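Local atomic coordinates of ochratoxinase (Aspergillus niger, PDB entry 4C65), a protein that hydrolyses the amide bond of the mycotoxin ochratoxin A, releasing phenylalanine, and acts as a zinc-dependent carboxypeptidase with a preference for C-terminal aromatic amino acids. Residues Ala250-Met253 with Ala254-Ala258; Ser144-Gly148 with His149-Phe153; Ser267-Asp270 with Glu271-Glu275. All blocks are in the same frame, centred on the assembly; numbering follows the deposited sequence.

Contact 1: residues Ala250-Met253 with Ala254-Ala258; sequences AGIM and AAIKA
Ile252 and Ile256, one turn apart on helix 249-258, lie side by side and point the same way, forming the apolar ridge of a helix that links two parallel strands of the twisted TIM barrel in a beta-alpha-beta unit, strand 242-246 to strand 262-263. The two isoleucines meet through CG2 of Ile252 and CD1 of Ile256, 3.9 Å apart. In Ile256 the CG1 branch stands anti to the carbonyl carbon (chi1 -71°) and the chain runs on extended, which carries CD1 back along the helix to its neighbour; on the way CG1 passes 3.3 Å from the carbonyl oxygen O of Ile252. That same oxygen takes the backbone N-H of Ile256 at 3.0 Å, so polar and apolar parts of the residue close on one carbonyl.

This is the tightly packed side. Ile252, Ala255 and Ile256 all rest on Leu263; Ala255 also reaches Ala244 and Val246 of strand 242-246, while Ile252 touches Val273 of helix 271-280. The methyl CB of Ala255 lies 3.4 Å from Gly251 O, and so small a side chain is consistent with close packing of helix on strands.

The other side is looser. Ala250 and Lys257 are exposed, and the lysine chain leads off from the helix after its CB has passed Met253 O. Met253 stands at the border: its chain, bent at chi2 and chi3, turns over to Glu272 and Leu276 of helix 271-280.

Regular i to i+4 bonds run through both sides, from Ala254 N to Ala250 O and from Ala255 N to Gly251 O. Straightest of the four is the bond from Lys257 N to Met253 O, 3.0 Å long with an N-H...O angle of 171°.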
ATOM      1  N   ALA A 250      30.078   5.918 -26.388  1.00 24.84           N
ATOM      2  CA  ALA A 250      29.032   4.863 -26.302  1.00 24.60           C
ATOM      3  C   ALA A 250      27.633   5.490 -26.161  1.00 23.08           C
ATOM      4  O   ALA A 250      26.700   5.121 -26.883  1.00 22.78           O
ATOM      5  CB  ALA A 250      29.302   3.917 -25.145  1.00 25.25           C
ATOM      6  N   GLY A 251      27.502   6.421 -25.223  1.00 22.24           N
ATOM      7  CA  GLY A 251      26.239   7.103 -24.988  1.00 20.92           C
ATOM      8  C   GLY A 251      25.832   8.020 -26.130  1.00 20.13           C
ATOM      9  O   GLY A 251      24.661   8.028 -26.534  1.00 19.61           O
ATOM     10  N   ILE A 252      26.798   8.770 -26.665  1.00 20.37           N
ATOM     11  CA  ILE A 252      26.563   9.629 -27.828  1.00 19.84           C
ATOM     12  C   ILE A 252      25.984   8.828 -28.983  1.00 20.13           C
ATOM     13  O   ILE A 252      24.973   9.195 -29.547  1.00 19.12           O
ATOM     14  CB  ILE A 252      27.845  10.326 -28.314  1.00 20.36           C
ATOM     15  CG1 ILE A 252      28.386  11.273 -27.241  1.00 20.34           C
ATOM     16  CG2 ILE A 252      27.573  11.110 -29.580  1.00 20.01           C
ATOM     17  CD1 ILE A 252      29.757  11.866 -27.558  1.00 21.31           C
ATOM     18  N   MET A 253      26.631   7.722 -29.323  1.00 21.71           N
ATOM     19  CA  MET A 253      26.202   6.908 -30.461  1.00 22.47           C
ATOM     20  C   MET A 253      24.848   6.243 -30.215  1.00 21.94           C
ATOM     21  O   MET A 253      24.033   6.155 -31.122  1.00 21.88           O
ATOM     22  CB  MET A 253      27.255   5.855 -30.805  1.00 24.14           C
ATOM     23  CG  MET A 253      28.588   6.449 -31.252  1.00 25.12           C
ATOM     24  SD  MET A 253      28.449   7.379 -32.789  1.00 25.06           S
ATOM     25  CE  MET A 253      28.452   5.999 -33.925  1.00 26.43           C
ATOM     26  N   ALA A 254      24.604   5.790 -29.002  1.00 21.77           N
ATOM     27  CA  ALA A 254      23.323   5.173 -28.717  1.00 21.62           C
ATOM     28  C   ALA A 254      22.197   6.209 -28.834  1.00 20.49           C
ATOM     29  O   ALA A 254      21.109   5.895 -29.328  1.00 20.22           O
ATOM     30  CB  ALA A 254      23.327   4.528 -27.338  1.00 21.90           C
ATOM     31  N   ALA A 255      22.462   7.438 -28.400  1.00 19.76           N
ATOM     32  CA  ALA A 255      21.452   8.498 -28.459  1.00 18.70           C
ATOM     33  C   ALA A 255      21.159   8.842 -29.913  1.00 19.20           C
ATOM     34  O   ALA A 255      20.019   9.055 -30.283  1.00 18.84           O
ATOM     35  CB  ALA A 255      21.912   9.715 -27.701  1.00 18.01           C
ATOM     36  N   ILE A 256      22.189   8.876 -30.742  1.00 20.15           N
ATOM     37  CA  ILE A 256      22.028   9.210 -32.158  1.00 20.71           C
ATOM     38  C   ILE A 256      21.247   8.124 -32.907  1.00 21.59           C
ATOM     39  O   ILE A 256      20.263   8.410 -33.580  1.00 21.57           O
ATOM     40  CB  ILE A 256      23.407   9.422 -32.821  1.00 21.61           C
ATOM     41  CG1 ILE A 256      24.011  10.734 -32.294  1.00 21.02           C
ATOM     42  CG2 ILE A 256      23.287   9.417 -34.346  1.00 22.01           C
ATOM     43  CD1 ILE A 256      25.423  11.005 -32.780  1.00 22.07           C
ATOM     44  N   LYS A 257      21.661   6.884 -32.727  1.00 22.61           N
ATOM     45  CA  LYS A 257      20.957   5.726 -33.261  1.00 23.80           C
ATOM     46  C   LYS A 257      19.480   5.686 -32.890  1.00 22.27           C
ATOM     47  O   LYS A 257      18.656   5.400 -33.731  1.00 22.10           O
ATOM     48  CB  LYS A 257      21.637   4.483 -32.737  1.00 25.95           C
ATOM     49  CG  LYS A 257      21.399   3.204 -33.454  1.00 28.70           C
ATOM     50  CD  LYS A 257      22.086   2.045 -32.714  1.00 31.21           C
ATOM     51  CE  LYS A 257      21.581   0.629 -33.032  1.00 33.85           C
ATOM     52  NZ  LYS A 257      20.894   0.510 -34.349  1.00 35.25           N
ATOM     53  N   ALA A 258      19.151   6.016 -31.643  1.00 20.90           N
ATOM     54  CA  ALA A 258      17.765   5.995 -31.156  1.00 20.05           C
ATOM     55  C   ALA A 258      16.881   7.071 -31.778  1.00 19.24           C
ATOM     56  O   ALA A 258      15.669   6.893 -31.852  1.00 18.82           O
ATOM     57  CB  ALA A 258      17.737   6.142 -29.652  1.00 19.58           C
TER

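Contact 2: residues Ser144-Gly148 with His149-Phe153; sequences SQTAG and HGDIF
The Phe153 ring turns its edge to the Ala147-Gly148 backbone: near its plane, the carbonyl oxygens of both residues face the rim, with CZ 3.4 Å from Ala147 O and CE1 3.3 Å from Gly148 O. The ring's electropositive C-H edge thus meets the two negative oxygens, and the methyl of Ala147 lies farther off, beside CE2 and CZ. The other flat ring, that of His149, is stacked on His245, a ligand of the second zinc ion.

The loop makes two successive beta turns, type II from Gln145 to Gly148 and type I from Gly148 to Asp151, the second closed by Asp151 N to Gly148 O at 2.9 Å. Side chains lace the turns together. Ser144 OG, anti to its own nitrogen (chi1 -179°), reaches over to accept from Gly150 N at 3.1 Å, and donates to Gln145 O, which also receives Gly148 N. Asp151 bends back to the first turn, where OD2 takes Ala147 N at 2.8 Å on its anti lone pair.

The other carboxylate oxygen, OD1, forms a salt bridge with Arg197 of a neighbouring subunit, so one aspartate both braces the loop and joins the octamer. Positive charge from that arginine probably favours the ionised form of Asp151. Through the stack of His149 on His245 the loop borders the metal site: the bonds that fix the turns, together with the one from His149 N to Gln222 OE1, probably help to place a second-shell ring against a zinc ligand.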
ATOM      1  N   SER A 144      15.660   8.924 -16.318  1.00 13.31           N
ATOM      2  CA  SER A 144      16.839   8.162 -15.985  1.00 13.46           C
ATOM      3  C   SER A 144      16.484   6.732 -15.648  1.00 13.71           C
ATOM      4  O   SER A 144      15.394   6.438 -15.169  1.00 13.83           O
ATOM      5  CB  SER A 144      17.526   8.792 -14.796  1.00 13.55           C
ATOM      6  OG  SER A 144      18.700   8.102 -14.430  1.00 14.18           O
ATOM      7  N   GLN A 145      17.398   5.823 -15.934  1.00 13.95           N
ATOM      8  CA  GLN A 145      17.290   4.467 -15.426  1.00 14.19           C
ATOM      9  C   GLN A 145      17.636   4.475 -13.937  1.00 14.18           C
ATOM     10  O   GLN A 145      18.290   5.390 -13.461  1.00 13.81           O
ATOM     11  CB  GLN A 145      18.233   3.524 -16.189  1.00 14.59           C
ATOM     12  CG  GLN A 145      19.691   3.953 -16.162  1.00 14.83           C
ATOM     13  CD  GLN A 145      20.611   2.832 -16.484  1.00 15.42           C
ATOM     14  OE1 GLN A 145      20.939   2.592 -17.646  1.00 15.85           O
ATOM     15  NE2 GLN A 145      21.046   2.121 -15.461  1.00 15.81           N
ATOM     16  N   THR A 146      17.206   3.431 -13.234  1.00 14.30           N
ATOM     17  CA  THR A 146      17.740   3.128 -11.924  1.00 14.67           C
ATOM     18  C   THR A 146      19.251   3.028 -12.040  1.00 15.26           C
ATOM     19  O   THR A 146      19.783   2.453 -12.989  1.00 15.03           O
ATOM     20  CB  THR A 146      17.160   1.809 -11.386  1.00 14.82           C
ATOM     21  OG1 THR A 146      15.778   1.992 -11.101  1.00 14.30           O
ATOM     22  CG2 THR A 146      17.862   1.367 -10.115  1.00 15.21           C
ATOM     23  N   ALA A 147      19.945   3.636 -11.078  1.00 15.89           N
ATOM     24  CA  ALA A 147      21.434   3.720 -11.124  1.00 16.80           C
ATOM     25  C   ALA A 147      21.958   4.557 -12.292  1.00 16.76           C
ATOM     26  O   ALA A 147      23.105   4.437 -12.695  1.00 16.96           O
ATOM     27  CB  ALA A 147      22.066   2.325 -11.148  1.00 17.34           C
ATOM     28  N   GLY A 148      21.098   5.412 -12.827  1.00 16.81           N
ATOM     29  CA  GLY A 148      21.509   6.356 -13.873  1.00 16.70           C
ATOM     30  C   GLY A 148      21.829   7.712 -13.289  1.00 16.66           C
ATOM     31  O   GLY A 148      21.858   7.889 -12.078  1.00 16.54           O
ATOM     32  N   HIS A 149      22.090   8.663 -14.158  1.00 17.11           N
ATOM     33  CA  HIS A 149      22.577   9.957 -13.726  1.00 18.26           C
ATOM     34  C   HIS A 149      21.527  10.757 -12.989  1.00 18.64           C
ATOM     35  O   HIS A 149      21.848  11.596 -12.174  1.00 18.89           O
ATOM     36  CB  HIS A 149      23.114  10.748 -14.909  1.00 18.98           C
ATOM     37  CG  HIS A 149      23.633  12.100 -14.542  1.00 19.54           C
ATOM     38  ND1 HIS A 149      24.503  12.299 -13.488  1.00 20.03           N
ATOM     39  CD2 HIS A 149      23.426  13.317 -15.093  1.00 19.06           C
ATOM     40  CE1 HIS A 149      24.810  13.579 -13.404  1.00 19.40           C
ATOM     41  NE2 HIS A 149      24.157  14.217 -14.353  1.00 19.43           N
ATOM     42  N   GLY A 150      20.266  10.458 -13.242  1.00 19.02           N
ATOM     43  CA  GLY A 150      19.200  11.034 -12.457  1.00 18.37           C
ATOM     44  C   GLY A 150      18.966  10.390 -11.098  1.00 18.76           C
ATOM     45  O   GLY A 150      18.251  10.969 -10.282  1.00 18.81           O
ATOM     46  N   ASP A 151      19.546   9.226 -10.827  1.00 18.11           N
ATOM     47  CA  ASP A 151      19.299   8.568  -9.546  1.00 18.12           C
ATOM     48  C   ASP A 151      20.034   9.302  -8.401  1.00 18.19           C
ATOM     49  O   ASP A 151      21.075   9.916  -8.621  1.00 18.62           O
ATOM     50  CB  ASP A 151      19.712   7.107  -9.637  1.00 18.31           C
ATOM     51  CG  ASP A 151      19.050   6.235  -8.603  1.00 18.45           C
ATOM     52  OD1 ASP A 151      18.514   6.761  -7.587  1.00 18.24           O
ATOM     53  OD2 ASP A 151      19.095   4.990  -8.768  1.00 18.63           O
ATOM     54  N   ILE A 152      19.456   9.302  -7.204  1.00 18.04           N
ATOM     55  CA  ILE A 152      20.091   9.890  -6.018  1.00 18.30           C
ATOM     56  C   ILE A 152      20.743   8.758  -5.234  1.00 18.51           C
ATOM     57  O   ILE A 152      20.139   8.138  -4.379  1.00 19.12           O
ATOM     58  CB  ILE A 152      19.094  10.633  -5.122  1.00 18.22           C
ATOM     59  CG1 ILE A 152      18.387  11.708  -5.918  1.00 18.12           C
ATOM     60  CG2 ILE A 152      19.823  11.278  -3.945  1.00 18.58           C
ATOM     61  CD1 ILE A 152      17.112  12.224  -5.279  1.00 18.27           C
ATOM     62  N   PHE A 153      21.992   8.488  -5.547  1.00 18.59           N
ATOM     63  CA  PHE A 153      22.690   7.311  -5.032  1.00 18.84           C
ATOM     64  C   PHE A 153      22.870   7.314  -3.538  1.00 19.07           C
ATOM     65  O   PHE A 153      22.951   6.262  -2.937  1.00 19.40           O
ATOM     66  CB  PHE A 153      24.054   7.179  -5.688  1.00 19.18           C
ATOM     67  CG  PHE A 153      23.992   6.700  -7.098  1.00 19.00           C
ATOM     68  CD1 PHE A 153      23.712   7.565  -8.132  1.00 18.34           C
ATOM     69  CD2 PHE A 153      24.253   5.376  -7.402  1.00 19.61           C
ATOM     70  CE1 PHE A 153      23.671   7.122  -9.449  1.00 18.15           C
ATOM     71  CE2 PHE A 153      24.221   4.939  -8.719  1.00 19.43           C
ATOM     72  CZ  PHE A 153      23.912   5.812  -9.736  1.00 18.45           C
TER

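Contact 3: residues Ser267-Asp270 with Glu271-Glu275; sequences SYAD and EEVWE
At Asp270 the backbone passes from the extended conformation of Ala269 into the first turn of helix 271-280, and Asp270 O accepts the N-H of Trp274 at 3.0 Å. The same residue caps the turn with its side chain. OD1 of Asp270 receives Val273 N at 3.2 Å with an N-H...O angle of 167°, meeting the donor nearly along the C-O axis. What brings the carboxylate there is the first torsion, which sets CG between the backbone N and the carbonyl carbon (chi1 57°) and folds the group back over the start of the helix.

Asp270 is therefore a true N-cap, its side chain supplying an acceptor to an amide of the first turn, and the helix it starts follows strand 262-263 of the twisted TIM barrel, close in sequence to the zinc ligand His265. OD2, the second oxygen, forms a salt bridge with Lys249, at the beginning of helix 249-258. Glu272 OE1 binds the same lysine, so its positive charge probably offsets the repulsion between the two acids as well as tying the ends of two helices together.

The apolar half of the turn is made by Ala269, Val273 and Trp274. The methyl CB of Ala269 sits 3.7 Å from CG1 of Val273 and 3.6 Å from NE1 of Trp274, approaching the indole obliquely. CG1 of Val273 stands anti to the backbone N (chi1 175°) and is turned toward Ala269, leaving CG2 beside Asp270 OD1. The indole lies back over the chain that precedes its helix: Asp270 O is 3.2 Å above the ring plane, offset toward the rim, and CZ2 comes 3.7 Å from Ala269 O. Beyond this turn, Trp274 packs on Ala324 of helix 304-327, and its NE1 makes a weak hydrogen bond to Ala320 O.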
ATOM      1  N   SER A 267      30.858  15.379 -24.679  1.00 22.86           N
ATOM      2  CA  SER A 267      32.280  15.509 -24.361  1.00 23.85           C
ATOM      3  C   SER A 267      33.257  14.678 -25.203  1.00 24.90           C
ATOM      4  O   SER A 267      34.420  15.057 -25.328  1.00 25.88           O
ATOM      5  CB  SER A 267      32.504  15.198 -22.875  1.00 24.21           C
ATOM      6  OG  SER A 267      31.679  16.028 -22.084  1.00 23.29           O
ATOM      7  N   TYR A 268      32.824  13.541 -25.741  1.00 24.58           N
ATOM      8  CA  TYR A 268      33.734  12.691 -26.525  1.00 25.87           C
ATOM      9  C   TYR A 268      33.317  12.612 -27.991  1.00 25.80           C
ATOM     10  O   TYR A 268      33.562  11.617 -28.668  1.00 26.39           O
ATOM     11  CB  TYR A 268      33.864  11.287 -25.872  1.00 26.41           C
ATOM     12  CG  TYR A 268      34.666  11.326 -24.608  1.00 26.98           C
ATOM     13  CD1 TYR A 268      36.056  11.188 -24.633  1.00 28.60           C
ATOM     14  CD2 TYR A 268      34.055  11.556 -23.397  1.00 26.19           C
ATOM     15  CE1 TYR A 268      36.802  11.259 -23.468  1.00 29.53           C
ATOM     16  CE2 TYR A 268      34.792  11.648 -22.234  1.00 27.13           C
ATOM     17  CZ  TYR A 268      36.162  11.497 -22.278  1.00 28.88           C
ATOM     18  OH  TYR A 268      36.865  11.582 -21.110  1.00 30.06           O
ATOM     19  N   ALA A 269      32.661  13.662 -28.467  1.00 25.39           N
ATOM     20  CA  ALA A 269      32.355  13.776 -29.883  1.00 25.74           C
ATOM     21  C   ALA A 269      33.646  13.849 -30.662  1.00 27.83           C
ATOM     22  O   ALA A 269      34.533  14.619 -30.325  1.00 28.97           O
ATOM     23  CB  ALA A 269      31.522  15.003 -30.153  1.00 24.50           C
ATOM     24  N   ASP A 270      33.757  13.029 -31.694  1.00 29.09           N
ATOM     25  CA  ASP A 270      34.923  13.025 -32.563  1.00 30.98           C
ATOM     26  C   ASP A 270      34.428  13.188 -33.983  1.00 31.35           C
ATOM     27  O   ASP A 270      33.246  13.479 -34.185  1.00 29.81           O
ATOM     28  CB  ASP A 270      35.699  11.724 -32.407  1.00 32.45           C
ATOM     29  CG  ASP A 270      34.854  10.501 -32.677  1.00 32.39           C
ATOM     30  OD1 ASP A 270      33.687  10.624 -33.096  1.00 30.73           O
ATOM     31  OD2 ASP A 270      35.376   9.380 -32.461  1.00 34.53           O
ATOM     32  N   GLU A 271      35.310  13.004 -34.966  1.00 33.85           N
ATOM     33  CA  GLU A 271      34.943  13.212 -36.358  1.00 35.27           C
ATOM     34  C   GLU A 271      33.696  12.433 -36.759  1.00 33.63           C
ATOM     35  O   GLU A 271      32.812  12.986 -37.395  1.00 32.61           O
ATOM     36  CB  GLU A 271      36.101  12.913 -37.295  1.00 39.61           C
ATOM     37  CG  GLU A 271      35.764  13.361 -38.702  1.00 43.03           C
ATOM     38  CD  GLU A 271      36.827  13.102 -39.765  1.00 48.27           C
ATOM     39  OE1 GLU A 271      38.031  12.858 -39.485  1.00 51.99           O
ATOM     40  OE2 GLU A 271      36.447  13.135 -40.962  1.00 53.51           O
ATOM     41  N   GLU A 272      33.622  11.164 -36.381  1.00 33.38           N
ATOM     42  CA  GLU A 272      32.473  10.335 -36.712  1.00 33.00           C
ATOM     43  C   GLU A 272      31.156  10.926 -36.187  1.00 31.14           C
ATOM     44  O   GLU A 272      30.165  10.963 -36.913  1.00 30.73           O
ATOM     45  CB  GLU A 272      32.672   8.915 -36.167  1.00 34.37           C
ATOM     46  CG  GLU A 272      31.434   8.035 -36.273  1.00 34.25           C
ATOM     47  CD  GLU A 272      31.685   6.582 -35.915  1.00 35.69           C
ATOM     48  OE1 GLU A 272      32.738   6.269 -35.308  1.00 36.97           O
ATOM     49  OE2 GLU A 272      30.812   5.754 -36.230  1.00 35.62           O
ATOM     50  N   VAL A 273      31.161  11.395 -34.933  1.00 29.82           N
ATOM     51  CA  VAL A 273      30.002  12.044 -34.306  1.00 27.43           C
ATOM     52  C   VAL A 273      29.583  13.340 -35.027  1.00 26.77           C
ATOM     53  O   VAL A 273      28.401  13.546 -35.295  1.00 25.02           O
ATOM     54  CB  VAL A 273      30.293  12.393 -32.838  1.00 26.94           C
ATOM     55  CG1 VAL A 273      29.138  13.162 -32.227  1.00 25.75           C
ATOM     56  CG2 VAL A 273      30.552  11.127 -32.032  1.00 27.77           C
ATOM     57  N   TRP A 274      30.550  14.198 -35.339  1.00 27.11           N
ATOM     58  CA  TRP A 274      30.247  15.467 -36.000  1.00 27.11           C
ATOM     59  C   TRP A 274      29.532  15.225 -37.329  1.00 28.15           C
ATOM     60  O   TRP A 274      28.490  15.834 -37.603  1.00 27.78           O
ATOM     61  CB  TRP A 274      31.504  16.309 -36.226  1.00 27.49           C
ATOM     62  CG  TRP A 274      32.352  16.509 -34.991  1.00 27.25           C
ATOM     63  CD1 TRP A 274      31.910  16.667 -33.716  1.00 26.27           C
ATOM     64  CD2 TRP A 274      33.787  16.588 -34.930  1.00 28.33           C
ATOM     65  NE1 TRP A 274      32.977  16.835 -32.862  1.00 26.90           N
ATOM     66  CE2 TRP A 274      34.139  16.786 -33.583  1.00 28.06           C
ATOM     67  CE3 TRP A 274      34.803  16.490 -35.885  1.00 29.83           C
ATOM     68  CZ2 TRP A 274      35.463  16.870 -33.162  1.00 29.43           C
ATOM     69  CZ3 TRP A 274      36.133  16.607 -35.467  1.00 31.10           C
ATOM     70  CH2 TRP A 274      36.448  16.794 -34.119  1.00 30.74           C
ATOM     71  N   GLU A 275      30.071  14.319 -38.135  1.00 30.30           N
ATOM     72  CA  GLU A 275      29.464  13.976 -39.419  1.00 31.70           C
ATOM     73  C   GLU A 275      28.058  13.423 -39.263  1.00 30.64           C
ATOM     74  O   GLU A 275      27.153  13.823 -39.996  1.00 30.04           O
ATOM     75  CB  GLU A 275      30.334  12.962 -40.183  1.00 34.84           C
ATOM     76  CG  GLU A 275      31.623  13.570 -40.706  1.00 37.18           C
ATOM     77  CD  GLU A 275      31.379  14.915 -41.377  1.00 38.55           C
ATOM     78  OE1 GLU A 275      30.520  14.961 -42.290  1.00 38.98           O
ATOM     79  OE2 GLU A 275      32.008  15.933 -40.967  1.00 40.38           O
TER

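How the contacts relate
From the N terminus the contacts come in series, none nested or crossed. Contact 2 comes first, folding the loop between strand 142-144 and helix 157-164 back on itself in two turns. Contact 1 follows after strand 242-246, within the helix that returns the chain to strand 262-263, and contact 3 closes the passage from that strand into helix 271-280. Contacts 1 and 3 touch: Ile252 CD1 lies 3.5 Å from Ala269 N, so helix 249-258 also packs on the loop that leads into the next barrel helix. Contact 2 stands apart, its nearest atoms about 10 Å from contact 1, bordering both the zinc site and a neighbouring subunit.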